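Local coordinates for malonyl CoA:acyl carrier protein malonyltransferase (Streptomyces coelicolor, PDB 1NM2), which probably transfers the malonyl group from malonyl-CoA to holo acyl carrier protein, supplying malonyl-ACP for fatty acid biosynthesis, at residues L18-G26 with A297-D305; R30-L40 with D113-R121. All coordinates share one frame; numbering follows the deposited sequence.

Contact 1 (L18-G26 with A297-D305); sequences LTDWLALPG and ALKTPDDLD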
ATOM      1  N   LEU A  18      11.774  -7.531   8.937  1.00 20.31           N
ATOM      2  CA  LEU A  18      11.694  -8.807   8.232  1.00 19.85           C
ATOM      3  C   LEU A  18      12.508  -9.927   8.888  1.00 21.22           C
ATOM      4  O   LEU A  18      12.352 -11.100   8.544  1.00 20.72           O
ATOM      5  CB  LEU A  18      12.158  -8.611   6.784  1.00 20.35           C
ATOM      6  CG  LEU A  18      11.714  -9.610   5.709  1.00 23.86           C
ATOM      7  CD1 LEU A  18      10.197  -9.638   5.609  1.00 24.12           C
ATOM      8  CD2 LEU A  18      12.331  -9.213   4.371  1.00 24.12           C
ATOM      9  N   THR A  19      13.367  -9.561   9.837  1.00 21.17           N
ATOM     10  CA  THR A  19      14.234 -10.519  10.524  1.00 22.87           C
ATOM     11  C   THR A  19      13.605 -11.861  10.910  1.00 21.51           C
ATOM     12  O   THR A  19      14.064 -12.916  10.461  1.00 20.45           O
ATOM     13  CB  THR A  19      14.855  -9.891  11.794  1.00 22.77           C
ATOM     14  OG1 THR A  19      15.540  -8.682  11.444  1.00 25.37           O
ATOM     15  CG2 THR A  19      15.851 -10.848  12.425  1.00 23.93           C
ATOM     16  N   ASP A  20      12.566 -11.831  11.742  1.00 20.69           N
ATOM     17  CA  ASP A  20      11.921 -13.067  12.177  1.00 22.09           C
ATOM     18  C   ASP A  20      11.317 -13.861  11.022  1.00 21.95           C
ATOM     19  O   ASP A  20      11.296 -15.094  11.051  1.00 20.87           O
ATOM     20  CB  ASP A  20      10.837 -12.763  13.220  1.00 24.35           C
ATOM     21  CG  ASP A  20      11.416 -12.320  14.557  1.00 26.73           C
ATOM     22  OD1 ASP A  20      10.630 -11.989  15.471  1.00 28.86           O
ATOM     23  OD2 ASP A  20      12.658 -12.309  14.692  1.00 25.40           O
ATOM     24  N   TRP A  21      10.834 -13.159  10.003  1.00 19.62           N
ATOM     25  CA  TRP A  21      10.243 -13.838   8.856  1.00 20.65           C
ATOM     26  C   TRP A  21      11.286 -14.581   8.032  1.00 21.21           C
ATOM     27  O   TRP A  21      10.999 -15.649   7.493  1.00 18.39           O
ATOM     28  CB  TRP A  21       9.488 -12.844   7.973  1.00 20.56           C
ATOM     29  CG  TRP A  21       8.330 -12.233   8.682  1.00 21.25           C
ATOM     30  CD1 TRP A  21       8.320 -11.065   9.387  1.00 21.26           C
ATOM     31  CD2 TRP A  21       7.023 -12.800   8.823  1.00 19.71           C
ATOM     32  NE1 TRP A  21       7.090 -10.869   9.961  1.00 21.15           N
ATOM     33  CE2 TRP A  21       6.274 -11.920   9.634  1.00 20.64           C
ATOM     34  CE3 TRP A  21       6.415 -13.972   8.347  1.00 18.83           C
ATOM     35  CZ2 TRP A  21       4.941 -12.171   9.983  1.00 18.31           C
ATOM     36  CZ3 TRP A  21       5.087 -14.224   8.695  1.00 18.51           C
ATOM     37  CH2 TRP A  21       4.367 -13.324   9.507  1.00 20.88           C
ATOM     38  N   LEU A  22      12.494 -14.026   7.941  1.00 22.09           N
ATOM     39  CA  LEU A  22      13.563 -14.678   7.181  1.00 24.26           C
ATOM     40  C   LEU A  22      14.037 -15.950   7.865  1.00 25.24           C
ATOM     41  O   LEU A  22      14.686 -16.788   7.239  1.00 26.11           O
ATOM     42  CB  LEU A  22      14.779 -13.758   7.009  1.00 25.24           C
ATOM     43  CG  LEU A  22      14.836 -12.755   5.860  1.00 26.51           C
ATOM     44  CD1 LEU A  22      14.401 -13.415   4.560  1.00 26.88           C
ATOM     45  CD2 LEU A  22      13.956 -11.589   6.180  1.00 27.03           C
ATOM     46  N   ALA A  23      13.726 -16.081   9.153  1.00 25.08           N
ATOM     47  CA  ALA A  23      14.139 -17.248   9.920  1.00 24.97           C
ATOM     48  C   ALA A  23      13.305 -18.486   9.609  1.00 25.26           C
ATOM     49  O   ALA A  23      13.710 -19.602   9.924  1.00 25.66           O
ATOM     50  CB  ALA A  23      14.079 -16.940  11.410  1.00 24.82           C
ATOM     51  N   LEU A  24      12.142 -18.297   8.997  1.00 23.74           N
ATOM     52  CA  LEU A  24      11.294 -19.435   8.661  1.00 23.31           C
ATOM     53  C   LEU A  24      11.986 -20.281   7.596  1.00 23.51           C
ATOM     54  O   LEU A  24      12.514 -19.753   6.620  1.00 23.92           O
ATOM     55  CB  LEU A  24       9.932 -18.955   8.149  1.00 23.15           C
ATOM     56  CG  LEU A  24       9.044 -18.215   9.162  1.00 22.71           C
ATOM     57  CD1 LEU A  24       7.744 -17.771   8.491  1.00 20.04           C
ATOM     58  CD2 LEU A  24       8.745 -19.130  10.336  1.00 21.05           C
ATOM     59  N   PRO A  25      12.003 -21.611   7.776  1.00 23.33           N
ATOM     60  CA  PRO A  25      12.652 -22.478   6.788  1.00 22.83           C
ATOM     61  C   PRO A  25      12.181 -22.212   5.364  1.00 21.73           C
ATOM     62  O   PRO A  25      10.984 -22.274   5.070  1.00 19.59           O
ATOM     63  CB  PRO A  25      12.309 -23.890   7.280  1.00 24.39           C
ATOM     64  CG  PRO A  25      11.115 -23.692   8.187  1.00 25.14           C
ATOM     65  CD  PRO A  25      11.432 -22.402   8.875  1.00 24.42           C
ATOM     66  N   GLY A  26      13.138 -21.894   4.494  1.00 19.49           N
ATOM     67  CA  GLY A  26      12.831 -21.618   3.104  1.00 19.53           C
ATOM     68  C   GLY A  26      12.685 -20.143   2.768  1.00 20.54           C
ATOM     69  O   GLY A  26      12.847 -19.759   1.612  1.00 21.75           O
ATOM     70  N   ALA A 297      -3.228  -7.985  12.673  1.00 20.01           N
ATOM     71  CA  ALA A 297      -2.083  -7.539  11.895  1.00 19.89           C
ATOM     72  C   ALA A 297      -0.922  -8.508  12.084  1.00 20.07           C
ATOM     73  O   ALA A 297      -0.573  -8.859  13.213  1.00 19.27           O
ATOM     74  CB  ALA A 297      -1.666  -6.135  12.331  1.00 17.85           C
ATOM     75  N   LEU A 298      -0.343  -8.957  10.977  1.00 20.63           N
ATOM     76  CA  LEU A 298       0.800  -9.859  11.035  1.00 21.43           C
ATOM     77  C   LEU A 298       2.069  -9.027  11.159  1.00 21.87           C
ATOM     78  O   LEU A 298       2.418  -8.273  10.250  1.00 22.87           O
ATOM     79  CB  LEU A 298       0.885 -10.715   9.770  1.00 21.33           C
ATOM     80  CG  LEU A 298      -0.202 -11.772   9.574  1.00 23.31           C
ATOM     81  CD1 LEU A 298       0.003 -12.463   8.239  1.00 21.51           C
ATOM     82  CD2 LEU A 298      -0.155 -12.778  10.719  1.00 20.84           C
ATOM     83  N   LYS A 299       2.750  -9.147  12.293  1.00 22.00           N
ATOM     84  CA  LYS A 299       3.988  -8.411  12.499  1.00 21.63           C
ATOM     85  C   LYS A 299       5.180  -9.363  12.530  1.00 21.34           C
ATOM     86  O   LYS A 299       6.247  -9.043  12.005  1.00 20.99           O
ATOM     87  CB  LYS A 299       3.897  -7.587  13.779  1.00 21.91           C
ATOM     88  CG  LYS A 299       2.773  -6.552  13.716  1.00 23.82           C
ATOM     89  CD  LYS A 299       2.718  -5.687  14.962  1.00 26.61           C
ATOM     90  CE  LYS A 299       1.653  -4.611  14.833  1.00 27.74           C
ATOM     91  NZ  LYS A 299       1.630  -3.710  16.016  1.00 28.07           N
ATOM     92  N   THR A 300       4.992 -10.539  13.130  1.00 20.87           N
ATOM     93  CA  THR A 300       6.051 -11.552  13.197  1.00 20.32           C
ATOM     94  C   THR A 300       5.421 -12.937  13.059  1.00 20.11           C
ATOM     95  O   THR A 300       4.211 -13.095  13.221  1.00 21.46           O
ATOM     96  CB  THR A 300       6.827 -11.518  14.542  1.00 20.47           C
ATOM     97  OG1 THR A 300       5.974 -11.979  15.597  1.00 22.24           O
ATOM     98  CG2 THR A 300       7.312 -10.104  14.860  1.00 20.30           C
ATOM     99  N   PRO A 301       6.234 -13.958  12.750  1.00 19.99           N
ATOM    100  CA  PRO A 301       5.725 -15.325  12.598  1.00 20.26           C
ATOM    101  C   PRO A 301       4.917 -15.804  13.809  1.00 20.90           C
ATOM    102  O   PRO A 301       4.062 -16.681  13.687  1.00 20.87           O
ATOM    103  CB  PRO A 301       6.998 -16.139  12.391  1.00 19.76           C
ATOM    104  CG  PRO A 301       7.859 -15.183  11.605  1.00 19.65           C
ATOM    105  CD  PRO A 301       7.653 -13.877  12.354  1.00 20.05           C
ATOM    106  N   ASP A 302       5.195 -15.225  14.973  1.00 21.78           N
ATOM    107  CA  ASP A 302       4.496 -15.589  16.202  1.00 22.40           C
ATOM    108  C   ASP A 302       3.017 -15.207  16.137  1.00 22.80           C
ATOM    109  O   ASP A 302       2.213 -15.676  16.942  1.00 23.43           O
ATOM    110  CB  ASP A 302       5.162 -14.903  17.405  1.00 23.76           C
ATOM    111  CG  ASP A 302       6.516 -15.506  17.752  1.00 24.25           C
ATOM    112  OD1 ASP A 302       7.329 -14.808  18.392  1.00 26.52           O
ATOM    113  OD2 ASP A 302       6.772 -16.677  17.398  1.00 25.71           O
ATOM    114  N   ASP A 303       2.660 -14.357  15.178  1.00 22.59           N
ATOM    115  CA  ASP A 303       1.273 -13.921  15.007  1.00 23.62           C
ATOM    116  C   ASP A 303       0.483 -14.901  14.133  1.00 24.07           C
ATOM    117  O   ASP A 303      -0.741 -14.825  14.055  1.00 24.31           O
ATOM    118  CB  ASP A 303       1.235 -12.527  14.357  1.00 24.46           C
ATOM    119  CG  ASP A 303       1.733 -11.424  15.282  1.00 24.27           C
ATOM    120  OD1 ASP A 303       2.282 -10.421  14.779  1.00 23.66           O
ATOM    121  OD2 ASP A 303       1.562 -11.548  16.510  1.00 24.86           O
ATOM    122  N   LEU A 304       1.189 -15.823  13.484  1.00 24.43           N
ATOM    123  CA  LEU A 304       0.566 -16.793  12.580  1.00 24.74           C
ATOM    124  C   LEU A 304      -0.511 -17.716  13.152  1.00 26.53           C
ATOM    125  O   LEU A 304      -1.550 -17.909  12.522  1.00 25.28           O
ATOM    126  CB  LEU A 304       1.655 -17.625  11.894  1.00 24.53           C
ATOM    127  CG  LEU A 304       2.497 -16.796  10.916  1.00 24.29           C
ATOM    128  CD1 LEU A 304       3.667 -17.612  10.392  1.00 24.71           C
ATOM    129  CD2 LEU A 304       1.606 -16.318   9.771  1.00 24.26           C
ATOM    130  N   ASP A 305      -0.272 -18.298  14.324  1.00 26.96           N
ATOM    131  CA  ASP A 305      -1.264 -19.185  14.932  1.00 28.18           C
ATOM    132  C   ASP A 305      -2.610 -18.487  15.113  1.00 27.28           C
ATOM    133  O   ASP A 305      -3.653 -19.031  14.749  1.00 25.59           O
ATOM    134  CB  ASP A 305      -0.756 -19.707  16.280  1.00 30.54           C
ATOM    135  CG  ASP A 305       0.027 -20.997  16.140  1.00 32.70           C
ATOM    136  OD1 ASP A 305       0.749 -21.143  15.133  1.00 34.56           O
ATOM    137  OD2 ASP A 305      -0.071 -21.862  17.036  1.00 35.17           O
TER
HETATM  138  O   HOH W   1       8.438 -14.434  15.376  1.00 26.67           O
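Trp21, in the short helix 19-22, makes a ring-on-proline contact with Pro301 in the loop that leaves edge strand 294-297 of the parallel sheet. CD of Pro301 lies over the indole, 3.7 Å from the centroid of the five-membered ring and 14° off its normal, which defines a CH-pi contact. With CG anti to the carbonyl carbon and chi2 at 93°, the ring stands across the CB-CG bond and turns its NE1 edge to Lys299 O, donating over 2.9 Å with an N-H...O angle of 161°; the oxygen lies in the ring plane, although NE1 stands above the carbonyl plane of Lys299. Bond and proline help to fix the rotation of the indole, whose far end reaches Leu304, CZ3 to CD1 at 4.0 Å. In this alpha/beta-hydrolase-like core the contact joins the strand-to-helix connection before helix 304-314 to a segment that follows the first strand, 3-7. The connection is itself braced: Asp303 OD1 accepts from the backbone N of both Lys299 (2.8 Å) and Thr300. Replacing the indole by the methyl of an alanine is likely to leave Lys299 O without this donor and a gap beneath Pro301. Beside the ring, Asp20 CB meets Pro301 CD at 3.5 Å, and Leu24 CD2 approaches Pro301 CB at 4.0 Å.

Contact 2 (R30-L40 with D113-R121); sequences RVAAWSDAIGL and DTAALSLVR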
ATOM      1  N   ARG A  30      13.763 -17.994  -0.718  1.00 19.73           N
ATOM      2  CA  ARG A  30      12.838 -17.312  -1.620  1.00 20.32           C
ATOM      3  C   ARG A  30      13.216 -15.846  -1.798  1.00 19.45           C
ATOM      4  O   ARG A  30      13.277 -15.348  -2.924  1.00 18.10           O
ATOM      5  CB  ARG A  30      11.391 -17.409  -1.110  1.00 20.85           C
ATOM      6  CG  ARG A  30      10.824 -18.826  -1.081  1.00 23.01           C
ATOM      7  CD  ARG A  30       9.298 -18.825  -0.940  1.00 23.23           C
ATOM      8  NE  ARG A  30       8.630 -18.325  -2.142  1.00 23.56           N
ATOM      9  CZ  ARG A  30       7.325 -18.064  -2.223  1.00 25.44           C
ATOM     10  NH1 ARG A  30       6.542 -18.254  -1.167  1.00 23.03           N
ATOM     11  NH2 ARG A  30       6.798 -17.617  -3.358  1.00 21.54           N
ATOM     12  N   VAL A  31      13.482 -15.160  -0.688  1.00 18.50           N
ATOM     13  CA  VAL A  31      13.845 -13.745  -0.747  1.00 18.21           C
ATOM     14  C   VAL A  31      15.126 -13.529  -1.561  1.00 16.97           C
ATOM     15  O   VAL A  31      15.234 -12.552  -2.303  1.00 15.77           O
ATOM     16  CB  VAL A  31      14.006 -13.154   0.678  1.00 18.47           C
ATOM     17  CG1 VAL A  31      14.477 -11.712   0.603  1.00 18.76           C
ATOM     18  CG2 VAL A  31      12.672 -13.226   1.411  1.00 16.34           C
ATOM     19  N   ALA A  32      16.083 -14.445  -1.431  1.00 17.17           N
ATOM     20  CA  ALA A  32      17.337 -14.352  -2.171  1.00 16.54           C
ATOM     21  C   ALA A  32      17.076 -14.440  -3.675  1.00 16.22           C
ATOM     22  O   ALA A  32      17.669 -13.701  -4.462  1.00 18.59           O
ATOM     23  CB  ALA A  32      18.295 -15.469  -1.735  1.00 16.61           C
ATOM     24  N   ALA A  33      16.200 -15.352  -4.079  1.00 15.93           N
ATOM     25  CA  ALA A  33      15.875 -15.502  -5.498  1.00 15.75           C
ATOM     26  C   ALA A  33      15.206 -14.225  -6.003  1.00 15.87           C
ATOM     27  O   ALA A  33      15.462 -13.790  -7.127  1.00 15.02           O
ATOM     28  CB  ALA A  33      14.952 -16.698  -5.704  1.00 17.45           C
ATOM     29  N   TRP A  34      14.345 -13.629  -5.177  1.00 13.85           N
ATOM     30  CA  TRP A  34      13.682 -12.384  -5.562  1.00 16.03           C
ATOM     31  C   TRP A  34      14.735 -11.294  -5.710  1.00 16.47           C
ATOM     32  O   TRP A  34      14.736 -10.546  -6.690  1.00 16.83           O
ATOM     33  CB  TRP A  34      12.653 -11.953  -4.511  1.00 15.69           C
ATOM     34  CG  TRP A  34      11.461 -12.861  -4.389  1.00 16.42           C
ATOM     35  CD1 TRP A  34      10.951 -13.688  -5.354  1.00 16.46           C
ATOM     36  CD2 TRP A  34      10.581 -12.965  -3.267  1.00 15.56           C
ATOM     37  NE1 TRP A  34       9.804 -14.296  -4.897  1.00 17.65           N
ATOM     38  CE2 TRP A  34       9.555 -13.867  -3.620  1.00 16.40           C
ATOM     39  CE3 TRP A  34      10.557 -12.377  -1.995  1.00 17.27           C
ATOM     40  CZ2 TRP A  34       8.514 -14.197  -2.747  1.00 16.23           C
ATOM     41  CZ3 TRP A  34       9.521 -12.704  -1.128  1.00 15.64           C
ATOM     42  CH2 TRP A  34       8.515 -13.607  -1.509  1.00 15.27           C
ATOM     43  N   SER A  35      15.634 -11.210  -4.732  1.00 17.32           N
ATOM     44  CA  SER A  35      16.697 -10.217  -4.759  1.00 19.02           C
ATOM     45  C   SER A  35      17.491 -10.303  -6.063  1.00 21.07           C
ATOM     46  O   SER A  35      17.766  -9.279  -6.695  1.00 20.28           O
ATOM     47  CB  SER A  35      17.635 -10.403  -3.556  1.00 19.76           C
ATOM     48  OG  SER A  35      16.947 -10.172  -2.333  1.00 20.08           O
ATOM     49  N   ASP A  36      17.856 -11.518  -6.467  1.00 21.19           N
ATOM     50  CA  ASP A  36      18.609 -11.694  -7.708  1.00 23.08           C
ATOM     51  C   ASP A  36      17.792 -11.255  -8.916  1.00 22.36           C
ATOM     52  O   ASP A  36      18.337 -10.717  -9.878  1.00 23.15           O
ATOM     53  CB  ASP A  36      19.030 -13.156  -7.914  1.00 22.48           C
ATOM     54  CG  ASP A  36      19.997 -13.647  -6.855  1.00 24.62           C
ATOM     55  OD1 ASP A  36      20.775 -12.835  -6.316  1.00 24.44           O
ATOM     56  OD2 ASP A  36      19.988 -14.863  -6.572  1.00 27.60           O
ATOM     57  N   ALA A  37      16.484 -11.475  -8.863  1.00 22.37           N
ATOM     58  CA  ALA A  37      15.620 -11.109  -9.978  1.00 23.09           C
ATOM     59  C   ALA A  37      15.443  -9.605 -10.168  1.00 23.74           C
ATOM     60  O   ALA A  37      15.324  -9.134 -11.299  1.00 24.03           O
ATOM     61  CB  ALA A  37      14.257 -11.771  -9.824  1.00 23.55           C
ATOM     62  N   ILE A  38      15.431  -8.846  -9.076  1.00 23.46           N
ATOM     63  CA  ILE A  38      15.232  -7.402  -9.179  1.00 23.67           C
ATOM     64  C   ILE A  38      16.477  -6.569  -8.895  1.00 24.25           C
ATOM     65  O   ILE A  38      16.409  -5.336  -8.860  1.00 24.61           O
ATOM     66  CB  ILE A  38      14.099  -6.922  -8.227  1.00 23.67           C
ATOM     67  CG1 ILE A  38      14.512  -7.137  -6.767  1.00 21.00           C
ATOM     68  CG2 ILE A  38      12.809  -7.669  -8.541  1.00 21.41           C
ATOM     69  CD1 ILE A  38      13.515  -6.587  -5.757  1.00 23.09           C
ATOM     70  N   GLY A  39      17.604  -7.242  -8.685  1.00 24.17           N
ATOM     71  CA  GLY A  39      18.850  -6.550  -8.417  1.00 23.51           C
ATOM     72  C   GLY A  39      18.857  -5.712  -7.154  1.00 25.85           C
ATOM     73  O   GLY A  39      19.341  -4.579  -7.161  1.00 26.39           O
ATOM     74  N   LEU A  40      18.321  -6.262  -6.065  1.00 25.02           N
ATOM     75  CA  LEU A  40      18.276  -5.549  -4.793  1.00 23.68           C
ATOM     76  C   LEU A  40      18.329  -6.558  -3.642  1.00 22.59           C
ATOM     77  O   LEU A  40      17.574  -7.526  -3.627  1.00 21.93           O
ATOM     78  CB  LEU A  40      16.989  -4.721  -4.705  1.00 24.93           C
ATOM     79  CG  LEU A  40      16.895  -3.674  -3.593  1.00 27.12           C
ATOM     80  CD1 LEU A  40      17.937  -2.582  -3.827  1.00 26.36           C
ATOM     81  CD2 LEU A  40      15.496  -3.065  -3.581  1.00 29.23           C
ATOM     82  N   ASP A 113       4.481 -13.655  -8.154  1.00 21.47           N
ATOM     83  CA  ASP A 113       5.352 -12.822  -7.331  1.00 23.30           C
ATOM     84  C   ASP A 113       6.536 -12.139  -8.016  1.00 24.09           C
ATOM     85  O   ASP A 113       6.717 -10.935  -7.852  1.00 26.47           O
ATOM     86  CB  ASP A 113       5.831 -13.605  -6.103  1.00 22.78           C
ATOM     87  CG  ASP A 113       6.547 -14.867  -6.468  1.00 22.79           C
ATOM     88  OD1 ASP A 113       6.520 -15.229  -7.663  1.00 25.35           O
ATOM     89  OD2 ASP A 113       7.132 -15.496  -5.562  1.00 25.37           O
ATOM     90  N   THR A 114       7.331 -12.872  -8.788  1.00 24.59           N
ATOM     91  CA  THR A 114       8.486 -12.256  -9.446  1.00 25.27           C
ATOM     92  C   THR A 114       8.076 -11.127 -10.387  1.00 23.97           C
ATOM     93  O   THR A 114       8.751 -10.102 -10.461  1.00 24.82           O
ATOM     94  CB  THR A 114       9.331 -13.289 -10.242  1.00 26.56           C
ATOM     95  OG1 THR A 114       8.636 -13.676 -11.436  1.00 29.84           O
ATOM     96  CG2 THR A 114       9.592 -14.519  -9.389  1.00 27.02           C
ATOM     97  N   ALA A 115       6.976 -11.315 -11.109  1.00 23.08           N
ATOM     98  CA  ALA A 115       6.494 -10.288 -12.024  1.00 22.53           C
ATOM     99  C   ALA A 115       6.054  -9.058 -11.229  1.00 22.05           C
ATOM    100  O   ALA A 115       6.248  -7.918 -11.661  1.00 22.10           O
ATOM    101  CB  ALA A 115       5.320 -10.827 -12.843  1.00 23.90           C
ATOM    102  N   ALA A 116       5.457  -9.297 -10.065  1.00 19.16           N
ATOM    103  CA  ALA A 116       4.983  -8.215  -9.208  1.00 18.43           C
ATOM    104  C   ALA A 116       6.153  -7.447  -8.601  1.00 18.01           C
ATOM    105  O   ALA A 116       6.140  -6.221  -8.553  1.00 16.56           O
ATOM    106  CB  ALA A 116       4.093  -8.780  -8.099  1.00 15.85           C
ATOM    107  N   LEU A 117       7.164  -8.174  -8.133  1.00 18.68           N
ATOM    108  CA  LEU A 117       8.335  -7.549  -7.533  1.00 19.18           C
ATOM    109  C   LEU A 117       9.102  -6.758  -8.589  1.00 19.31           C
ATOM    110  O   LEU A 117       9.679  -5.715  -8.294  1.00 19.99           O
ATOM    111  CB  LEU A 117       9.233  -8.614  -6.899  1.00 18.95           C
ATOM    112  CG  LEU A 117       8.617  -9.355  -5.704  1.00 21.09           C
ATOM    113  CD1 LEU A 117       9.519 -10.497  -5.297  1.00 22.24           C
ATOM    114  CD2 LEU A 117       8.415  -8.397  -4.534  1.00 18.65           C
ATOM    115  N   SER A 118       9.097  -7.257  -9.820  1.00 19.99           N
ATOM    116  CA  SER A 118       9.773  -6.578 -10.919  1.00 21.19           C
ATOM    117  C   SER A 118       9.030  -5.285 -11.243  1.00 20.85           C
ATOM    118  O   SER A 118       9.641  -4.249 -11.517  1.00 21.76           O
ATOM    119  CB  SER A 118       9.810  -7.477 -12.155  1.00 22.79           C
ATOM    120  OG  SER A 118      10.365  -6.787 -13.269  1.00 29.78           O
ATOM    121  N   LEU A 119       7.705  -5.349 -11.203  1.00 20.89           N
ATOM    122  CA  LEU A 119       6.875  -4.185 -11.482  1.00 18.89           C
ATOM    123  C   LEU A 119       7.025  -3.121 -10.397  1.00 17.28           C
ATOM    124  O   LEU A 119       7.147  -1.929 -10.693  1.00 17.38           O
ATOM    125  CB  LEU A 119       5.402  -4.595 -11.570  1.00 18.62           C
ATOM    126  CG  LEU A 119       4.420  -3.460 -11.880  1.00 20.76           C
ATOM    127  CD1 LEU A 119       4.606  -3.006 -13.328  1.00 20.49           C
ATOM    128  CD2 LEU A 119       2.989  -3.941 -11.654  1.00 20.13           C
ATOM    129  N   VAL A 120       7.003  -3.550  -9.138  1.00 17.69           N
ATOM    130  CA  VAL A 120       7.110  -2.611  -8.028  1.00 17.35           C
ATOM    131  C   VAL A 120       8.519  -2.027  -7.887  1.00 18.99           C
ATOM    132  O   VAL A 120       8.684  -0.909  -7.397  1.00 18.86           O
ATOM    133  CB  VAL A 120       6.642  -3.264  -6.698  1.00 18.83           C
ATOM    134  CG1 VAL A 120       7.693  -4.228  -6.171  1.00 17.80           C
ATOM    135  CG2 VAL A 120       6.324  -2.188  -5.683  1.00 19.70           C
ATOM    136  N   ARG A 121       9.532  -2.775  -8.320  1.00 17.77           N
ATOM    137  CA  ARG A 121      10.909  -2.282  -8.269  1.00 18.10           C
ATOM    138  C   ARG A 121      10.910  -1.073  -9.219  1.00 18.18           C
ATOM    139  O   ARG A 121      11.437  -0.014  -8.898  1.00 18.23           O
ATOM    140  CB  ARG A 121      11.878  -3.347  -8.800  1.00 19.27           C
ATOM    141  CG  ARG A 121      13.314  -3.329  -8.246  1.00 23.62           C
ATOM    142  CD  ARG A 121      13.872  -1.949  -7.932  1.00 24.95           C
ATOM    143  NE  ARG A 121      15.317  -1.885  -8.149  1.00 25.50           N
ATOM    144  CZ  ARG A 121      16.162  -1.150  -7.429  1.00 25.75           C
ATOM    145  NH1 ARG A 121      15.719  -0.406  -6.424  1.00 23.01           N
ATOM    146  NH2 ARG A 121      17.456  -1.143  -7.726  1.00 27.26           N
TER
HETATM  147  O   HOH W   2      16.934  -2.684 -10.858  1.00 44.02           O
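Asp113 OD2 receives two donors from helix 27-38, Trp34 NE1 at 3.0 Å and Arg30 NH2 at 3.1 Å. The indole bond is moderately bent, with an N-H...O angle of 137°, and comes from above the carboxylate plane, ring and carboxylate standing perpendicular to each other. The arginine adds a salt bridge whose hydrogen bond is weak. Arg30 and Trp34 are one helical turn apart, and CZ2 of the indole lies against a face of the guanidinium, toward its rim. With chi1 at 57°, CG of Asp113 sits between its backbone N and carbonyl carbon, a rotation that brings OD1 to Thr114 N, from which it accepts at 2.7 Å, while OD2 faces Trp34 and Arg30. The carbonyl O of Arg30 lies over one face of the Trp34 ring, toward the rim; Leu117 approaches the opposite face, but its fit there is doubtful, being modelled too close.

Near the C-terminal end of helix 27-38 the contact is mainly apolar. Ile38 CG2 rests on the backbone of helix 113-132, 3.7 Å from Leu117 O, while Ile38 CB packs against Arg121 CG, also at 3.7 Å. Leu40 places CD2 over a face of the Arg121 guanidinium, 3.9 Å from NH1. A water accepts from Arg121 NE and donates weakly to Ile38 O.

Further out, Ser58 O accepts from Arg121 NH1, giving that end of the side chain a second hold. The two helix segments run at 48° to each other with axes 9.7 Å apart at closest approach. Helix 57-75 borders both, touching Trp34 through Ala66 and Leu117 through Val65; helix 42-47 supports Trp34 through Leu42, and helix 100-107 lies against Ala116.

How the contacts relate
From the N terminus the chain passes through strand 3-7 into 18-26, the first half of contact 1, and, a few residues on, into 30-40, the first half of contact 2. Contact 2 closes first, when helix 113-132 returns to helix 27-38 after 72 intervening residues. Contact 1 closes only near the C terminus, with 270 residues between its segments, so the smaller loop lies wholly within the larger and the two do not cross. Contact 1 ties the early chain to the connection between edge strand 294-297 and helix 304-314; contact 2 joins two helices. Their centres are 19 Å apart, yet Leu22 CD1 packs on Val31 CG2 at 3.6 Å, and helix 57-75 touches both.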